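Local coordinates for zinc phosphodiesterase ELAC protein 1 (Homo sapiens, PDB 3ZWF), which uses two zinc ions to cleave phosphodiester bonds at tRNA 3' ends and, in tRNA repair, removes a 2',3'-cyclic phosphate from cleaved tRNAs, at residues I246-D258 / K285-F298. Sequence-based numbering, arbitrary orientation. Where two conformers were deposited one is given.
Sequences ICILGDCSGVVGD and KEHGHSTPQMAATF. With ZN (zinc ion), chain E; ZN (zinc ion), chain D; PO4 (phosphate ion), chain F.
His-289 lays the edge of its imidazole against the carboxylate of Asp-251, its CE1 3.5 Å from OD2, at the dinuclear zinc site of a metallo-beta-lactamase fold. Asp-251, in the loop that follows strand 245-249, bridges the metals through OD2 alone, at distances of 2.2 and 2.4 Å; a water and a phosphate, the latter probably from the crystallisation liquor, also span the pair. His-60, His-62 and His-180 belong to the shell of one of the two ions, Asp-64, His-65 and His-311 to that of its partner. NE2 of His-289 donates a nearly straight hydrogen bond to phosphate O4 (2.6 Å, 162° at the hydrogen), while ND1 is hydrogen-bonded to Glu-273; the two bonds, on different ring nitrogens, fix the rotation of the imidazole, and His-287 O lies over one face, toward the rim. This arrangement is consistent with a role for His-289 in holding a phosphate of the RNA.

The CA atoms of the two segments come nearest at Ser-253 and His-289. Just before this point helix 281-286 ends in a Schellman motif, with Gly-288 as its positive-phi C' residue, and Gly-288 O accepts a hydrogen bond from zinc ligand His-180, a second-shell support. With OG beside its own backbone N (chi1 -68°), Ser-290 donates to Cys-252 O at 2.7 Å, approaching from above the carbonyl plane. The bent end of Met-294 brings its CE to 3.4 Å from Ser-253 O. Farther from the metals, Phe-298 of helix 292-301 packs its ring against Leu-249 and Val-255: CE2 meets Leu-249 CD2 at 4.0 Å, and CE1 meets Val-255 CG2 at 3.8 Å, the latter two side chains crossing at about a right angle.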
ATOM      1  N   ILE A 246      26.307  10.281   3.257  1.00 34.14           N
ATOM      2  CA  ILE A 246      25.191  10.081   2.346  1.00 33.22           C
ATOM      3  C   ILE A 246      24.013  10.941   2.811  1.00 31.70           C
ATOM      4  O   ILE A 246      23.626  10.868   3.963  1.00 31.61           O
ATOM      5  CB  ILE A 246      24.680   8.647   2.386  1.00 34.48           C
ATOM      6  CG1 ILE A 246      25.833   7.666   2.169  1.00 37.57           C
ATOM      7  CG2 ILE A 246      23.624   8.458   1.306  1.00 32.60           C
ATOM      8  CD1 ILE A 246      26.435   7.717   0.841  1.00 41.62           C
ATOM      9  N   CYS A 247      23.511  11.780   1.910  1.00 31.01           N
ATOM     10  CA  CYS A 247      22.371  12.651   2.193  1.00 30.11           C
ATOM     11  C   CYS A 247      21.227  12.324   1.227  1.00 28.96           C
ATOM     12  O   CYS A 247      21.418  12.249   0.029  1.00 28.93           O
ATOM     13  CB  CYS A 247      22.748  14.101   2.033  1.00 31.05           C
ATOM     14  SG  CYS A 247      23.983  14.574   3.268  1.00 36.23           S
ATOM     15  N   ILE A 248      20.055  12.143   1.803  1.00 28.14           N
ATOM     16  CA  ILE A 248      18.860  11.716   1.066  1.00 27.29           C
ATOM     17  C   ILE A 248      17.767  12.708   1.411  1.00 26.59           C
ATOM     18  O   ILE A 248      17.367  12.800   2.592  1.00 26.55           O
ATOM     19  CB  ILE A 248      18.443  10.304   1.512  1.00 28.39           C
ATOM     20  CG1 ILE A 248      19.614   9.327   1.256  1.00 31.59           C
ATOM     21  CG2 ILE A 248      17.197   9.852   0.701  1.00 30.46           C
ATOM     22  CD1 ILE A 248      19.381   7.942   1.747  1.00 39.01           C
ATOM     23  N   LEU A 249      17.317  13.474   0.416  1.00 26.31           N
ATOM     24  CA  LEU A 249      16.318  14.515   0.640  1.00 25.99           C
ATOM     25  C   LEU A 249      14.931  14.078   0.159  1.00 25.17           C
ATOM     26  O   LEU A 249      14.808  13.570  -0.967  1.00 25.17           O
ATOM     27  CB  LEU A 249      16.662  15.807  -0.058  1.00 26.45           C
ATOM     28  CG  LEU A 249      17.722  16.710   0.577  1.00 29.49           C
ATOM     29  CD1 LEU A 249      19.086  16.045   0.579  1.00 30.96           C
ATOM     30  CD2 LEU A 249      17.733  18.046  -0.171  1.00 31.04           C
ATOM     31  N   GLY A 250      13.924  14.290   1.001  1.00 24.88           N
ATOM     32  CA  GLY A 250      12.517  14.132   0.580  1.00 24.30           C
ATOM     33  C   GLY A 250      12.100  15.153  -0.472  1.00 24.36           C
ATOM     34  O   GLY A 250      12.860  16.077  -0.844  1.00 24.85           O
ATOM     35  N   ASP A 251      10.872  14.988  -0.962  1.00 23.98           N
ATOM     36  CA  ASP A 251      10.274  15.931  -1.907  1.00 24.13           C
ATOM     37  C   ASP A 251      10.432  17.338  -1.337  1.00 24.69           C
ATOM     38  O   ASP A 251      10.237  17.585  -0.157  1.00 24.82           O
ATOM     39  CB  ASP A 251       8.784  15.721  -2.069  1.00 23.86           C
ATOM     40  CG  ASP A 251       8.416  14.356  -2.684  1.00 23.45           C
ATOM     41  OD1 ASP A 251       9.289  13.529  -2.986  1.00 23.38           O
ATOM     42  OD2 ASP A 251       7.188  14.107  -2.825  1.00 23.34           O
ATOM     43  N   CYS A 252      10.776  18.259  -2.222  1.00 25.13           N
ATOM     44  CA  CYS A 252      11.019  19.658  -1.824  1.00 25.88           C
ATOM     45  C   CYS A 252      11.189  20.563  -3.039  1.00 26.38           C
ATOM     46  O   CYS A 252      11.555  20.118  -4.112  1.00 26.19           O
ATOM     47  CB  CYS A 252      12.271  19.760  -0.947  1.00 26.27           C
ATOM     48  SG  CYS A 252      13.826  19.409  -1.725  1.00 28.33           S
ATOM     49  N   SER A 253      10.964  21.845  -2.772  1.00 28.11           N
ATOM     50  CA  SER A 253      11.258  22.961  -3.663  0.50 29.25           C
ATOM     51  C   SER A 253      12.420  23.801  -3.118  1.00 29.65           C
ATOM     52  O   SER A 253      12.833  24.787  -3.741  1.00 30.65           O
ATOM     53  CB  SER A 253      10.015  23.845  -3.781  0.50 32.65           C
ATOM     54  OG  SER A 253      10.190  24.879  -4.727  0.50 40.17           O
ATOM     55  N   GLY A 254      12.919  23.415  -1.952  1.00 29.29           N
ATOM     56  CA  GLY A 254      14.032  24.107  -1.309  1.00 30.79           C
ATOM     57  C   GLY A 254      14.263  23.616   0.118  1.00 31.32           C
ATOM     58  O   GLY A 254      13.529  22.767   0.639  1.00 30.32           O
ATOM     59  N   VAL A 255      15.308  24.160   0.737  1.00 34.56           N
ATOM     60  CA  VAL A 255      15.703  23.801   2.091  1.00 34.83           C
ATOM     61  C   VAL A 255      15.361  24.991   2.967  1.00 39.44           C
ATOM     62  O   VAL A 255      15.513  26.134   2.532  1.00 42.98           O
ATOM     63  CB  VAL A 255      17.255  23.515   2.161  1.00 40.24           C
ATOM     64  CG1 VAL A 255      17.717  23.237   3.596  1.00 45.21           C
ATOM     65  CG2 VAL A 255      17.629  22.381   1.227  1.00 43.03           C
ATOM     66  N   VAL A 256      14.951  24.740   4.213  1.00 34.35           N
ATOM     67  CA  VAL A 256      14.524  25.794   5.087  1.00 36.96           C
ATOM     68  C   VAL A 256      15.719  26.181   5.941  1.00 44.83           C
ATOM     69  O   VAL A 256      16.192  25.381   6.753  1.00 45.90           O
ATOM     70  CB  VAL A 256      13.385  25.401   6.013  1.00 37.55           C
ATOM     71  CG1 VAL A 256      12.980  26.587   6.879  1.00 36.60           C
ATOM     72  CG2 VAL A 256      12.260  24.931   5.222  1.00 34.41           C
ATOM     73  N   GLY A 257      16.204  27.390   5.702  1.00 49.11           N
ATOM     74  CA  GLY A 257      17.361  27.933   6.424  1.00 49.96           C
ATOM     75  C   GLY A 257      18.642  27.187   6.109  1.00 49.60           C
ATOM     76  O   GLY A 257      18.745  26.534   5.071  1.00 48.13           O
ATOM     77  N   ASP A 258      19.603  27.264   7.043  1.00 51.92           N
ATOM     78  CA  ASP A 258      20.995  26.786   6.811  1.00 49.76           C
ATOM     79  C   ASP A 258      21.348  25.398   7.421  1.00 51.71           C
ATOM     80  O   ASP A 258      22.392  24.817   7.118  1.00 51.12           O
ATOM     81  CB  ASP A 258      22.021  27.839   7.272  1.00 50.85           C
ATOM     82  N   LYS A 285       7.584  24.199  -8.639  1.00 30.76           N
ATOM     83  CA  LYS A 285       7.614  24.961  -7.390  1.00 32.81           C
ATOM     84  C   LYS A 285       6.226  25.069  -6.791  1.00 35.20           C
ATOM     85  O   LYS A 285       6.063  24.963  -5.587  1.00 33.21           O
ATOM     86  CB  LYS A 285       8.206  26.356  -7.620  1.00 34.84           C
ATOM     87  CG  LYS A 285       9.689  26.356  -7.914  1.00 36.15           C
ATOM     88  CD  LYS A 285      10.174  27.761  -8.170  1.00 39.38           C
ATOM     89  CE  LYS A 285      11.681  27.827  -8.402  1.00 41.78           C
ATOM     90  NZ  LYS A 285      12.048  29.125  -9.025  1.00 47.92           N
ATOM     91  N   GLU A 286       5.227  25.262  -7.648  1.00 35.74           N
ATOM     92  CA  GLU A 286       3.806  25.299  -7.218  1.00 35.72           C
ATOM     93  C   GLU A 286       3.423  24.052  -6.414  1.00 34.63           C
ATOM     94  O   GLU A 286       2.645  24.137  -5.465  1.00 34.33           O
ATOM     95  CB  GLU A 286       2.866  25.484  -8.419  1.00 39.28           C
ATOM     96  N   HIS A 287       3.974  22.904  -6.788  1.00 30.92           N
ATOM     97  CA  HIS A 287       3.704  21.636  -6.117  1.00 31.22           C
ATOM     98  C   HIS A 287       4.746  21.220  -5.095  1.00 28.89           C
ATOM     99  O   HIS A 287       4.742  20.065  -4.653  1.00 29.61           O
ATOM    100  CB  HIS A 287       3.500  20.526  -7.134  1.00 32.78           C
ATOM    101  CG  HIS A 287       2.234  20.666  -7.910  1.00 44.41           C
ATOM    102  ND1 HIS A 287       2.171  21.321  -9.121  1.00 46.95           N
ATOM    103  CD2 HIS A 287       0.967  20.277  -7.626  1.00 52.01           C
ATOM    104  CE1 HIS A 287       0.928  21.302  -9.566  1.00 45.91           C
ATOM    105  NE2 HIS A 287       0.175  20.688  -8.671  1.00 48.08           N
ATOM    106  N   GLY A 288       5.629  22.144  -4.731  1.00 27.40           N
ATOM    107  CA  GLY A 288       6.689  21.861  -3.737  1.00 26.93           C
ATOM    108  C   GLY A 288       7.755  20.897  -4.227  1.00 26.34           C
ATOM    109  O   GLY A 288       8.355  20.127  -3.446  1.00 25.96           O
ATOM    110  N   HIS A 289       8.013  20.965  -5.536  1.00 26.40           N
ATOM    111  CA  HIS A 289       8.962  20.091  -6.196  1.00 25.97           C
ATOM    112  C   HIS A 289      10.149  20.889  -6.781  1.00 26.55           C
ATOM    113  O   HIS A 289      10.135  22.117  -6.803  1.00 27.31           O
ATOM    114  CB  HIS A 289       8.275  19.245  -7.282  1.00 25.64           C
ATOM    115  CG  HIS A 289       7.391  18.166  -6.723  1.00 25.08           C
ATOM    116  ND1 HIS A 289       7.817  17.293  -5.749  1.00 24.93           N
ATOM    117  CD2 HIS A 289       6.113  17.806  -7.014  1.00 27.02           C
ATOM    118  CE1 HIS A 289       6.836  16.457  -5.443  1.00 25.19           C
ATOM    119  NE2 HIS A 289       5.776  16.761  -6.179  1.00 25.22           N
ATOM    120  N   SER A 290      11.108  20.119  -7.267  1.00 26.29           N
ATOM    121  CA  SER A 290      12.341  20.634  -7.903  1.00 26.85           C
ATOM    122  C   SER A 290      12.494  20.130  -9.332  1.00 26.79           C
ATOM    123  O   SER A 290      11.911  19.115  -9.766  1.00 26.28           O
ATOM    124  CB  SER A 290      13.542  20.188  -7.092  1.00 26.82           C
ATOM    125  OG  SER A 290      13.560  20.815  -5.833  1.00 27.10           O
ATOM    126  N   THR A 291      13.316  20.853 -10.064  1.00 27.46           N
ATOM    127  CA  THR A 291      13.706  20.454 -11.406  1.00 27.58           C
ATOM    128  C   THR A 291      15.226  20.148 -11.398  1.00 27.86           C
ATOM    129  O   THR A 291      15.901  20.368 -10.383  1.00 28.03           O
ATOM    130  CB  THR A 291      13.403  21.563 -12.411  1.00 28.29           C
ATOM    131  OG1 THR A 291      14.271  22.665 -12.165  1.00 29.09           O
ATOM    132  CG2 THR A 291      11.932  21.999 -12.332  1.00 28.27           C
ATOM    133  N   PRO A 292      15.766  19.606 -12.509  1.00 28.01           N
ATOM    134  CA  PRO A 292      17.177  19.248 -12.417  1.00 28.39           C
ATOM    135  C   PRO A 292      18.124  20.428 -12.143  1.00 29.27           C
ATOM    136  O   PRO A 292      19.096  20.257 -11.420  1.00 29.55           O
ATOM    137  CB  PRO A 292      17.467  18.659 -13.789  1.00 28.59           C
ATOM    138  CG  PRO A 292      16.157  18.019 -14.184  1.00 27.95           C
ATOM    139  CD  PRO A 292      15.131  19.000 -13.705  1.00 27.83           C
ATOM    140  N   GLN A 293      17.812  21.592 -12.692  1.00 29.80           N
ATOM    141  CA  GLN A 293      18.667  22.767 -12.429  1.00 30.80           C
ATOM    142  C   GLN A 293      18.631  23.165 -10.953  1.00 30.83           C
ATOM    143  O   GLN A 293      19.623  23.595 -10.390  1.00 31.55           O
ATOM    144  CB  GLN A 293      18.293  23.937 -13.318  1.00 31.97           C
ATOM    145  CG  GLN A 293      19.298  25.126 -13.207  1.00 34.25           C
ATOM    146  CD  GLN A 293      20.791  24.782 -13.408  1.00 36.77           C
ATOM    147  OE1 GLN A 293      21.622  24.956 -12.466  1.00 40.70           O
ATOM    148  NE2 GLN A 293      21.147  24.358 -14.621  1.00 33.59           N
ATOM    149  N   MET A 294      17.484  22.982 -10.304  1.00 30.11           N
ATOM    150  CA  MET A 294      17.375  23.360  -8.878  1.00 30.18           C
ATOM    151  C   MET A 294      18.191  22.398  -8.026  1.00 29.90           C
ATOM    152  O   MET A 294      18.932  22.818  -7.096  1.00 30.52           O
ATOM    153  CB  MET A 294      15.910  23.361  -8.405  1.00 29.56           C
ATOM    154  CG  MET A 294      15.061  24.409  -9.094  1.00 30.06           C
ATOM    155  SD  MET A 294      13.292  24.141  -8.852  1.00 29.45           S
ATOM    156  CE  MET A 294      13.184  24.147  -7.036  1.00 29.22           C
ATOM    157  N   ALA A 295      18.116  21.119  -8.381  1.00 29.16           N
ATOM    158  CA  ALA A 295      18.860  20.084  -7.672  1.00 28.99           C
ATOM    159  C   ALA A 295      20.379  20.285  -7.867  1.00 29.98           C
ATOM    160  O   ALA A 295      21.156  20.183  -6.916  1.00 30.55           O
ATOM    161  CB  ALA A 295      18.446  18.694  -8.131  1.00 28.19           C
ATOM    162  N   ALA A 296      20.760  20.582  -9.106  1.00 30.42           N
ATOM    163  CA  ALA A 296      22.161  20.754  -9.500  1.00 31.81           C
ATOM    164  C   ALA A 296      22.788  21.948  -8.766  1.00 34.47           C
ATOM    165  O   ALA A 296      23.932  21.907  -8.325  1.00 33.94           O
ATOM    166  CB  ALA A 296      22.272  20.939 -11.021  1.00 32.07           C
ATOM    167  N   THR A 297      21.997  23.003  -8.632  1.00 35.97           N
ATOM    168  CA  THR A 297      22.438  24.213  -7.969  1.00 35.29           C
ATOM    169  C   THR A 297      22.665  23.925  -6.476  1.00 34.98           C
ATOM    170  O   THR A 297      23.678  24.369  -5.876  1.00 36.27           O
ATOM    171  CB  THR A 297      21.401  25.329  -8.161  1.00 36.24           C
ATOM    172  OG1 THR A 297      21.361  25.710  -9.531  1.00 35.04           O
ATOM    173  CG2 THR A 297      21.774  26.585  -7.325  1.00 41.94           C
ATOM    174  N   PHE A 298      21.751  23.173  -5.867  1.00 33.69           N
ATOM    175  CA  PHE A 298      21.943  22.752  -4.466  1.00 33.20           C
ATOM    176  C   PHE A 298      23.170  21.838  -4.290  1.00 33.76           C
ATOM    177  O   PHE A 298      23.942  22.003  -3.341  1.00 36.22           O
ATOM    178  CB  PHE A 298      20.705  22.068  -3.886  1.00 33.41           C
ATOM    179  CG  PHE A 298      20.886  21.642  -2.470  1.00 32.74           C
ATOM    180  CD1 PHE A 298      20.988  22.596  -1.448  1.00 36.06           C
ATOM    181  CD2 PHE A 298      21.042  20.307  -2.152  1.00 32.49           C
ATOM    182  CE1 PHE A 298      21.158  22.203  -0.130  1.00 38.05           C
ATOM    183  CE2 PHE A 298      21.179  19.905  -0.819  1.00 33.19           C
ATOM    184  CZ  PHE A 298      21.250  20.851   0.184  1.00 37.92           C
TER
HETATM  185 ZN    ZN E1364       5.241  14.808  -1.643  1.00 30.12          ZN
HETATM  186 ZN    ZN D1363       6.367  12.254  -3.629  0.90 26.97          ZN
HETATM  187  P   PO4 F1365       4.082  14.337  -4.764  1.00 29.50           P
HETATM  188  O1  PO4 F1365       4.465  15.311  -3.621  1.00 26.45           O
HETATM  189  O2  PO4 F1365       2.734  13.622  -4.226  1.00 24.35           O
HETATM  190  O3  PO4 F1365       5.055  13.234  -4.890  1.00 35.68           O
HETATM  191  O4  PO4 F1365       3.738  15.176  -5.945  1.00 39.19           O
HETATM  192  O   HOH W   1       4.827  12.877  -2.236  1.00 28.39           O